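Local coordinates for surface protein VspA (PDB 1YJG) that probably serves as an antigenically variable outer-membrane lipoprotein whose switching with related proteins helps relapsing-fever Borrelia escape the host immune response, at the interface of chains A and B. Residues are numbered along the deposited sequence; one frame, centred on the assembly and turned at random. Chains: chain A/B, Surface protein VspA.

Contact 1: the interface of chains A and B. Residues chain A 49-50; chain B 30, 32-33, 45-47, 50.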
loop_
_atom_site.group_PDB
_atom_site.type_symbol
_atom_site.label_atom_id
_atom_site.label_comp_id
_atom_site.label_asym_id
_atom_site.label_seq_id
_atom_site.Cartn_x
_atom_site.Cartn_y
_atom_site.Cartn_z
ATOM N N LYS A 49 3.196 3.906 -16.357
ATOM C CA LYS A 49 2.081 4.179 -15.427
ATOM C C LYS A 49 2.155 3.435 -14.098
ATOM O O LYS A 49 1.600 3.899 -13.103
ATOM C CB LYS A 49 0.722 3.946 -16.103
ATOM C CG LYS A 49 0.050 5.233 -16.593
ATOM C CD LYS A 49 0.936 5.974 -17.585
ATOM C CE LYS A 49 0.218 7.115 -18.283
ATOM N NZ LYS A 49 0.597 7.144 -19.729
ATOM N N LEU A 50 2.792 2.267 -14.103
ATOM C CA LEU A 50 2.957 1.475 -12.890
ATOM C C LEU A 50 3.991 2.208 -12.022
ATOM O O LEU A 50 3.824 2.305 -10.804
ATOM C CB LEU A 50 3.402 0.043 -13.215
ATOM C CG LEU A 50 3.803 -0.850 -12.041
ATOM C CD1 LEU A 50 2.635 -1.039 -11.063
ATOM C CD2 LEU A 50 4.335 -2.191 -12.540
ATOM N N ALA B 30 -2.423 8.303 -10.027
ATOM C CA ALA B 30 -1.437 8.186 -11.097
ATOM C C ALA B 30 -2.035 7.838 -12.461
ATOM O O ALA B 30 -1.297 7.685 -13.442
ATOM C CB ALA B 30 -0.398 7.138 -10.724
ATOM N N GLY B 32 -3.386 8.192 -15.928
ATOM C CA GLY B 32 -3.153 9.191 -16.953
ATOM C C GLY B 32 -2.109 10.197 -16.502
ATOM O O GLY B 32 -2.266 11.399 -16.724
ATOM N N LYS B 33 -1.064 9.697 -15.840
ATOM C CA LYS B 33 0.028 10.525 -15.338
ATOM C C LYS B 33 1.376 9.830 -15.500
ATOM O O LYS B 33 1.497 8.621 -15.328
ATOM C CB LYS B 33 -0.150 10.836 -13.847
ATOM C CG LYS B 33 -1.408 11.588 -13.453
ATOM C CD LYS B 33 -1.219 13.101 -13.551
ATOM C CE LYS B 33 -2.546 13.830 -13.421
ATOM N NZ LYS B 33 -3.264 13.429 -12.178
ATOM N N ASP B 45 -4.054 7.853 -20.816
ATOM C CA ASP B 45 -4.122 6.441 -21.236
ATOM C C ASP B 45 -2.911 5.545 -20.921
ATOM O O ASP B 45 -2.088 5.880 -20.074
ATOM C CB ASP B 45 -4.469 6.351 -22.730
ATOM C CG ASP B 45 -5.499 7.375 -23.163
ATOM O OD1 ASP B 45 -6.212 7.917 -22.289
ATOM O OD2 ASP B 45 -5.670 7.684 -24.368
ATOM N N LYS B 46 -2.863 4.381 -21.577
ATOM C CA LYS B 46 -1.794 3.388 -21.415
ATOM C C LYS B 46 -1.680 2.947 -19.944
ATOM O O LYS B 46 -0.585 2.717 -19.434
ATOM C CB LYS B 46 -0.455 3.949 -21.914
ATOM C CG LYS B 46 -0.505 4.649 -23.283
ATOM C CD LYS B 46 0.493 5.807 -23.354
ATOM C CE LYS B 46 0.249 6.710 -24.559
ATOM N NZ LYS B 46 0.489 6.019 -25.863
ATOM N N ASN B 47 -2.826 2.780 -19.291
ATOM C CA ASN B 47 -2.881 2.410 -17.877
ATOM C C ASN B 47 -2.818 0.929 -17.484
ATOM O O ASN B 47 -2.790 0.619 -16.287
ATOM C CB ASN B 47 -4.144 3.029 -17.270
ATOM C CG ASN B 47 -4.107 4.543 -17.278
ATOM O OD1 ASN B 47 -3.405 5.155 -16.473
ATOM N ND2 ASN B 47 -4.851 5.156 -18.188
ATOM N N LEU B 50 -0.549 -0.120 -14.557
ATOM C CA LEU B 50 -0.930 0.480 -13.287
ATOM C C LEU B 50 -2.058 -0.352 -12.669
ATOM O O LEU B 50 -2.054 -0.608 -11.458
ATOM C CB LEU B 50 -1.379 1.933 -13.477
ATOM C CG LEU B 50 -2.073 2.612 -12.287
ATOM C CD1 LEU B 50 -1.184 2.603 -11.064
ATOM C CD2 LEU B 50 -2.468 4.036 -12.638
HETATM O O HOH W 1 2.360 2.358 -18.861
#
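A two-fold symmetric interface joins identical chains of this helical-bundle core, a piece of the longer lipoprotein VspA, where the start of helix 48-69 of chain A, at A:Lys49 and A:Leu50, meets the loop and helix start of chain B, at B:Asp45 to B:Leu50. It lies between the two copies of the deposited assembly, which may be a dimer. On chain A's side A:Lys49 carries the contact, hiding 74 Å² of its surface. Its chain, bent at chi2 (58°) and again at chi4, runs past a row of oxygens of chain B. CG of A:Lys49 passes 3.5 Å from the side-chain amide oxygen OD1 of B:Asn47. CD of A:Lys49 lies 3.5 Å from the backbone O of B:Lys33. At the end, the ammonium NZ of A:Lys49 gives a hydrogen bond of 3.0 Å to the backbone O of B:Asp45. NZ sits above that carbonyl plane, 37° out of it, and so misses the lone pairs. Behind the lysine, B:Asn47 is held in turn: its OD1 takes the backbone N of B:Gly32 at 3.1 Å, in the carbonyl plane and on a lone pair, which ties the turn before strand 33-36 to the loop that A:Lys49 crosses. Water 1 bridges the backbone N of A:Lys49 to the backbone O of B:Lys46. Near the axis CA of A:Leu50 is 4.0 Å from CA of B:Leu50, while CB of B:Leu50 rests 3.6 Å from the backbone O of A:Lys49. The site probably helps position the helix start of one chain against the loop of the other, if the pair exists outside the crystal.

Contact 2: the interface of chains A and B. Residues chain A 51-52, 55, 96-97, 103; chain B 35, 40.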
loop_
_atom_site.group_PDB
_atom_site.type_symbol
_atom_site.label_atom_id
_atom_site.label_comp_id
_atom_site.label_asym_id
_atom_site.label_seq_id
_atom_site.Cartn_x
_atom_site.Cartn_y
_atom_site.Cartn_z
ATOM N N ILE A 51 5.043 2.743 -12.651
ATOM C CA ILE A 51 6.056 3.481 -11.906
ATOM C C ILE A 51 5.398 4.758 -11.359
ATOM O O ILE A 51 5.740 5.205 -10.271
ATOM C CB ILE A 51 7.294 3.842 -12.744
ATOM C CG1 ILE A 51 7.793 2.654 -13.575
ATOM C CG2 ILE A 51 8.431 4.354 -11.832
ATOM C CD1 ILE A 51 7.949 1.352 -12.816
ATOM N N SER A 52 4.463 5.341 -12.110
ATOM C CA SER A 52 3.777 6.550 -11.655
ATOM C C SER A 52 3.020 6.207 -10.367
ATOM O O SER A 52 3.003 7.003 -9.436
ATOM C CB SER A 52 2.822 7.113 -12.723
ATOM O OG SER A 52 3.524 7.545 -13.890
ATOM N N TYR A 55 5.362 5.961 -7.537
ATOM C CA TYR A 55 5.752 7.324 -7.226
ATOM C C TYR A 55 4.689 7.987 -6.335
ATOM O O TYR A 55 5.036 8.691 -5.400
ATOM C CB TYR A 55 5.938 8.130 -8.517
ATOM C CG TYR A 55 6.432 9.529 -8.282
ATOM C CD1 TYR A 55 7.784 9.821 -8.330
ATOM C CD2 TYR A 55 5.548 10.558 -7.982
ATOM C CE1 TYR A 55 8.243 11.099 -8.093
ATOM C CE2 TYR A 55 6.001 11.848 -7.750
ATOM C CZ TYR A 55 7.347 12.108 -7.802
ATOM O OH TYR A 55 7.806 13.378 -7.569
ATOM N N ALA A 96 13.643 9.819 -9.048
ATOM C CA ALA A 96 12.699 9.407 -10.081
ATOM C C ALA A 96 12.405 10.568 -11.041
ATOM O O ALA A 96 12.427 10.402 -12.270
ATOM C CB ALA A 96 11.430 8.887 -9.451
ATOM N N LYS A 97 12.156 11.743 -10.474
ATOM C CA LYS A 97 11.866 12.945 -11.257
ATOM C C LYS A 97 13.026 13.261 -12.193
ATOM O O LYS A 97 12.813 13.645 -13.344
ATOM C CB LYS A 97 11.603 14.147 -10.346
ATOM C CG LYS A 97 10.200 14.206 -9.766
ATOM C CD LYS A 97 9.941 15.532 -9.025
ATOM C CE LYS A 97 10.733 15.638 -7.729
ATOM N NZ LYS A 97 10.203 16.702 -6.828
ATOM N N LEU A 103 11.767 6.943 -17.162
ATOM C CA LEU A 103 10.587 6.451 -16.448
ATOM C C LEU A 103 9.232 6.966 -16.905
ATOM O O LEU A 103 8.216 6.357 -16.587
ATOM C CB LEU A 103 10.740 6.760 -14.948
ATOM C CG LEU A 103 11.978 6.182 -14.265
ATOM C CD1 LEU A 103 12.038 6.581 -12.777
ATOM C CD2 LEU A 103 12.007 4.672 -14.411
ATOM N N ILE B 35 5.784 10.312 -14.749
ATOM C CA ILE B 35 6.691 10.932 -13.808
ATOM C C ILE B 35 7.422 11.980 -14.630
ATOM O O ILE B 35 8.198 11.645 -15.528
ATOM C CB ILE B 35 7.676 9.912 -13.215
ATOM C CG1 ILE B 35 6.905 8.872 -12.401
ATOM C CG2 ILE B 35 8.718 10.616 -12.335
ATOM C CD1 ILE B 35 7.746 7.721 -11.941
ATOM N N LEU B 40 4.188 14.183 -10.813
ATOM C CA LEU B 40 3.228 13.587 -11.739
ATOM C C LEU B 40 2.627 14.672 -12.632
ATOM O O LEU B 40 2.096 15.668 -12.140
ATOM C CB LEU B 40 2.104 12.855 -10.995
ATOM C CG LEU B 40 2.472 11.596 -10.200
ATOM C CD1 LEU B 40 1.204 10.912 -9.723
ATOM C CD2 LEU B 40 3.342 10.629 -11.007
HETATM O O HOH W 2 6.161 7.375 -15.480
#
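Water 2 is shared by both chains: the hydroxyl OG of A:Ser52 and the backbone N of B:Ile35 each lie 3.1 Å from it, and the backbone O of A:Leu103 is a further, unusually short neighbour. The water so links helix 48-69 and the short helix 100-103 of chain A to strand 33-36 of chain B. Beside it B:Ile35 pushes its side chain into chain A and hides 99 Å² there. With CG1 beside its own backbone N (chi1 -64°) and chi2 extended at 172°, the longer branch of B:Ile35 reaches to helix 48-69, where its end methyl CD1 presses on CG2 of A:Ile51 at 3.4 Å, a tight contact. CD1 of B:Ile35 also lies 3.9 Å from CB of A:Tyr55, and CG1 passes over CA of A:Ser52. The shorter branch points elsewhere: CG2 of B:Ile35 meets the backbone of helix 76-98, at 3.7 Å from the O of A:Ala96. One isoleucine is therefore wedged between two helices of the partner, with A:Leu103 farther off on a third side. A:Tyr55 has CB of A:Ala96 at its ring edge, in plane, a neighbour from its own chain. B:Leu40 of strand 39-42 approaches from off the ring plane, on the same side of the ring as B:Ile35, its methyl CD2 3.7 Å from CD2 of A:Tyr55, and the two side chains run past each other in opposite directions. The same methyl CD2 of B:Leu40 reaches CB of A:Ser52 at 3.9 Å. By seating the short strands of one chain on the helices of the other, the site probably helps hold the two copies together, if they pair in the cell.

Contact 1 and contact 2 lie side by side, the centres of their C-alpha atoms about 10 Å apart. Helix 48-69 of chain A serves both, with residues 49 and 50 in the first and 51, 52 and 55 in the second. Strand 33-36 of chain B also runs through both, by B:Lys33 and then B:Ile35. Contact 1 lies nearer the two-fold axis and mixes polar links with carbon packing; contact 2 reaches farther into chain A and is mainly apolar. Each has a twin with the chains exchanged, so the strand region of either copy lies against its partner, a reciprocal packing that may support a dimer.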